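Local coordinates for protein cellulosomal scaffoldin (PDB 3ZUC) that carries a family 3b carbohydrate-binding module that binds crystalline cellulose, within a cellulosome scaffold that probably also has cellulase activity, at residues Q16-I22 / W115-A121. Numbering follows the deposited sequence. Where two conformers were deposited one is given.
Sequences QAQSNSI and WTNYNQA. With CA (calcium ion), chain B.
Residues 16-22 and 115-121 run antiparallel as a minimal two-stranded ribbon, extended at 18-19 and 118-119. Ser19 and Tyr118 form the hydrogen-bonded pair (Ser19 N to Tyr118 O 3.1 Å, Tyr118 N to Ser19 O 2.8 Å; CA-CA 5.3 Å); Gln18 and Asn119 are the adjacent non-hydrogen-bonded pair (CA-CA 4.9 Å). Beyond the two bridges, Gln120 N donates to Ala17 O (2.7 Å), one further backbone hydrogen bond where both segments have left extended geometry (Ala17 phi/psi -60/-52, Gln120 -70/-26). On the face of Ser19 and Tyr118, the Tyr118 ring (chi1 m) carries Ile22 CD1 over one side, a CH-pi contact 3.8 Å from its centroid, while its hydroxyl bonds Gln55. Gln120 (chi1 m, chi2 t) turns inward, NE2 giving a 2.9 Å hydrogen bond to Gln16 O and another to Gly14. Ser19 OG donates to Ser21 O (2.7 Å), bracing the bend after the strand. Waters bridge Gln18 OE1 to Asn117 ND2 and Asn20 O to Thr116 O. Asn119 OD1 accepts from Ala121 N (3.1 Å), an Asx turn, and Asn119 O binds calcium at 2.3 Å. With Thr48, Asp50, Asp122 and Asp123 completing the protein ligands, this ribbon borders the calcium site at one end of the CBM3 beta-sandwich.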
loop_
_atom_site.group_PDB
_atom_site.type_symbol
_atom_site.label_atom_id
_atom_site.label_comp_id
_atom_site.label_asym_id
_atom_site.label_seq_id
_atom_site.Cartn_x
_atom_site.Cartn_y
_atom_site.Cartn_z
ATOM N N GLN A 16 -6.962 0.594 15.578
ATOM C CA GLN A 16 -7.034 -0.315 16.746
ATOM C C GLN A 16 -5.726 -1.158 16.824
ATOM O O GLN A 16 -5.379 -1.812 15.843
ATOM C CB GLN A 16 -8.302 -1.246 16.628
ATOM C CG GLN A 16 -8.714 -2.023 17.925
ATOM C CD GLN A 16 -9.956 -2.951 17.833
ATOM O OE1 GLN A 16 -10.271 -3.515 16.796
ATOM N NE2 GLN A 16 -10.638 -3.137 18.985
ATOM N N ALA A 17 -4.993 -1.181 17.947
ATOM C CA ALA A 17 -3.801 -2.039 18.003
ATOM C C ALA A 17 -4.174 -3.496 17.776
ATOM O O ALA A 17 -3.581 -4.178 16.936
ATOM C CB ALA A 17 -3.048 -1.858 19.304
ATOM N N GLN A 18 -5.139 -4.000 18.524
ATOM C CA GLN A 18 -5.605 -5.362 18.330
ATOM C C GLN A 18 -6.741 -5.273 17.340
ATOM O O GLN A 18 -7.789 -4.750 17.670
ATOM C CB GLN A 18 -6.062 -5.988 19.645
ATOM C CG GLN A 18 -4.936 -6.128 20.644
ATOM C CD GLN A 18 -3.873 -7.141 20.239
ATOM O OE1 GLN A 18 -4.189 -8.226 19.742
ATOM N NE2 GLN A 18 -2.606 -6.798 20.474
ATOM N N SER A 19 -6.517 -5.722 16.114
ATOM C CA SER A 19 -7.466 -5.498 15.034
ATOM C C SER A 19 -7.560 -6.732 14.162
ATOM O O SER A 19 -6.538 -7.317 13.821
ATOM C CB SER A 19 -7.000 -4.305 14.216
ATOM O OG SER A 19 -7.989 -3.927 13.276
ATOM N N ASN A 20 -8.769 -7.107 13.750
ATOM C CA ASN A 20 -8.934 -8.233 12.850
ATOM C C ASN A 20 -8.743 -7.858 11.388
ATOM O O ASN A 20 -8.849 -8.707 10.523
ATOM C CB ASN A 20 -10.276 -8.932 13.074
ATOM C CG ASN A 20 -11.458 -8.058 12.720
ATOM O OD1 ASN A 20 -11.327 -7.045 12.030
ATOM N ND2 ASN A 20 -12.625 -8.468 13.156
ATOM N N SER A 21 -8.445 -6.596 11.098
ATOM C CA SER A 21 -8.191 -6.140 9.745
ATOM C C SER A 21 -7.188 -5.004 9.785
ATOM O O SER A 21 -7.045 -4.297 10.787
ATOM C CB SER A 21 -9.478 -5.628 9.091
ATOM O OG SER A 21 -10.465 -6.642 8.970
ATOM N N ILE A 22 -6.528 -4.812 8.652
ATOM C CA ILE A 22 -5.655 -3.682 8.430
ATOM C C ILE A 22 -6.255 -2.910 7.246
ATOM O O ILE A 22 -6.765 -3.495 6.289
ATOM C CB ILE A 22 -4.193 -4.141 8.230
ATOM C CG1 ILE A 22 -3.711 -4.789 9.543
ATOM C CG2 ILE A 22 -3.302 -2.972 7.858
ATOM C CD1 ILE A 22 -2.348 -5.443 9.486
ATOM N N TRP A 115 -10.103 -14.749 10.401
ATOM C CA TRP A 115 -10.489 -13.495 11.043
ATOM C C TRP A 115 -9.862 -13.303 12.412
ATOM O O TRP A 115 -10.333 -12.509 13.212
ATOM C CB TRP A 115 -12.029 -13.293 10.997
ATOM C CG TRP A 115 -12.431 -13.023 9.583
ATOM C CD1 TRP A 115 -12.721 -13.931 8.607
ATOM C CD2 TRP A 115 -12.478 -11.749 8.963
ATOM N NE1 TRP A 115 -12.969 -13.284 7.407
ATOM C CE2 TRP A 115 -12.809 -11.938 7.606
ATOM C CE3 TRP A 115 -12.265 -10.455 9.428
ATOM C CZ2 TRP A 115 -12.971 -10.876 6.728
ATOM C CZ3 TRP A 115 -12.419 -9.405 8.546
ATOM C CH2 TRP A 115 -12.762 -9.628 7.222
ATOM N N THR A 116 -8.736 -13.962 12.646
ATOM C CA THR A 116 -7.995 -13.759 13.881
ATOM C C THR A 116 -7.190 -12.446 13.848
ATOM O O THR A 116 -6.976 -11.821 12.804
ATOM C CB THR A 116 -7.104 -14.978 14.198
ATOM O OG1 THR A 116 -6.206 -15.222 13.107
ATOM C CG2 THR A 116 -7.972 -16.218 14.501
ATOM N N ASN A 117 -6.752 -11.998 15.012
ATOM C CA ASN A 117 -6.228 -10.655 15.153
ATOM C C ASN A 117 -4.790 -10.466 14.703
ATOM O O ASN A 117 -3.947 -11.368 14.785
ATOM C CB ASN A 117 -6.348 -10.181 16.594
ATOM C CG ASN A 117 -7.783 -9.911 17.006
ATOM O OD1 ASN A 117 -8.638 -9.596 16.185
ATOM N ND2 ASN A 117 -8.049 -10.052 18.288
ATOM N N TYR A 118 -4.531 -9.241 14.276
ATOM C CA TYR A 118 -3.233 -8.624 14.145
ATOM C C TYR A 118 -2.939 -7.745 15.372
ATOM O O TYR A 118 -3.866 -7.282 16.029
ATOM C CB TYR A 118 -3.221 -7.687 12.941
ATOM C CG TYR A 118 -3.448 -8.331 11.599
ATOM C CD1 TYR A 118 -2.406 -8.921 10.908
ATOM C CD2 TYR A 118 -4.691 -8.316 10.998
ATOM C CE1 TYR A 118 -2.596 -9.472 9.647
ATOM C CE2 TYR A 118 -4.892 -8.863 9.756
ATOM C CZ TYR A 118 -3.842 -9.428 9.062
ATOM O OH TYR A 118 -4.088 -9.976 7.828
ATOM N N ASN A 119 -1.650 -7.487 15.633
ATOM C CA ASN A 119 -1.206 -6.365 16.469
ATOM C C ASN A 119 -0.631 -5.307 15.554
ATOM O O ASN A 119 0.477 -5.463 15.032
ATOM C CB ASN A 119 -0.143 -6.794 17.492
ATOM C CG ASN A 119 0.461 -5.614 18.206
ATOM O OD1 ASN A 119 -0.196 -4.577 18.361
ATOM N ND2 ASN A 119 1.707 -5.747 18.636
ATOM N N GLN A 120 -1.370 -4.233 15.305
ATOM C CA GLN A 120 -0.896 -3.209 14.381
ATOM C C GLN A 120 0.283 -2.420 14.937
ATOM O O GLN A 120 1.061 -1.835 14.174
ATOM C CB GLN A 120 -2.009 -2.238 13.994
ATOM C CG GLN A 120 -3.214 -2.906 13.384
ATOM C CD GLN A 120 -3.984 -1.948 12.510
ATOM O OE1 GLN A 120 -3.575 -1.702 11.371
ATOM N NE2 GLN A 120 -5.065 -1.375 13.032
ATOM N N ALA A 121 0.398 -2.348 16.265
ATOM C CA ALA A 121 1.279 -1.371 16.877
ATOM C C ALA A 121 2.743 -1.547 16.501
ATOM O O ALA A 121 3.479 -0.559 16.473
ATOM C CB ALA A 121 1.137 -1.409 18.394
HETATM CA CA CA B . 1.959 -6.801 13.819
HETATM O O HOH W 1 -5.720 -10.082 20.013
HETATM O O HOH W 2 -8.096 -11.307 10.330
HETATM O O HOH W 3 -12.425 -11.252 14.192
HETATM O O HOH W 4 -0.073 -6.638 12.424
#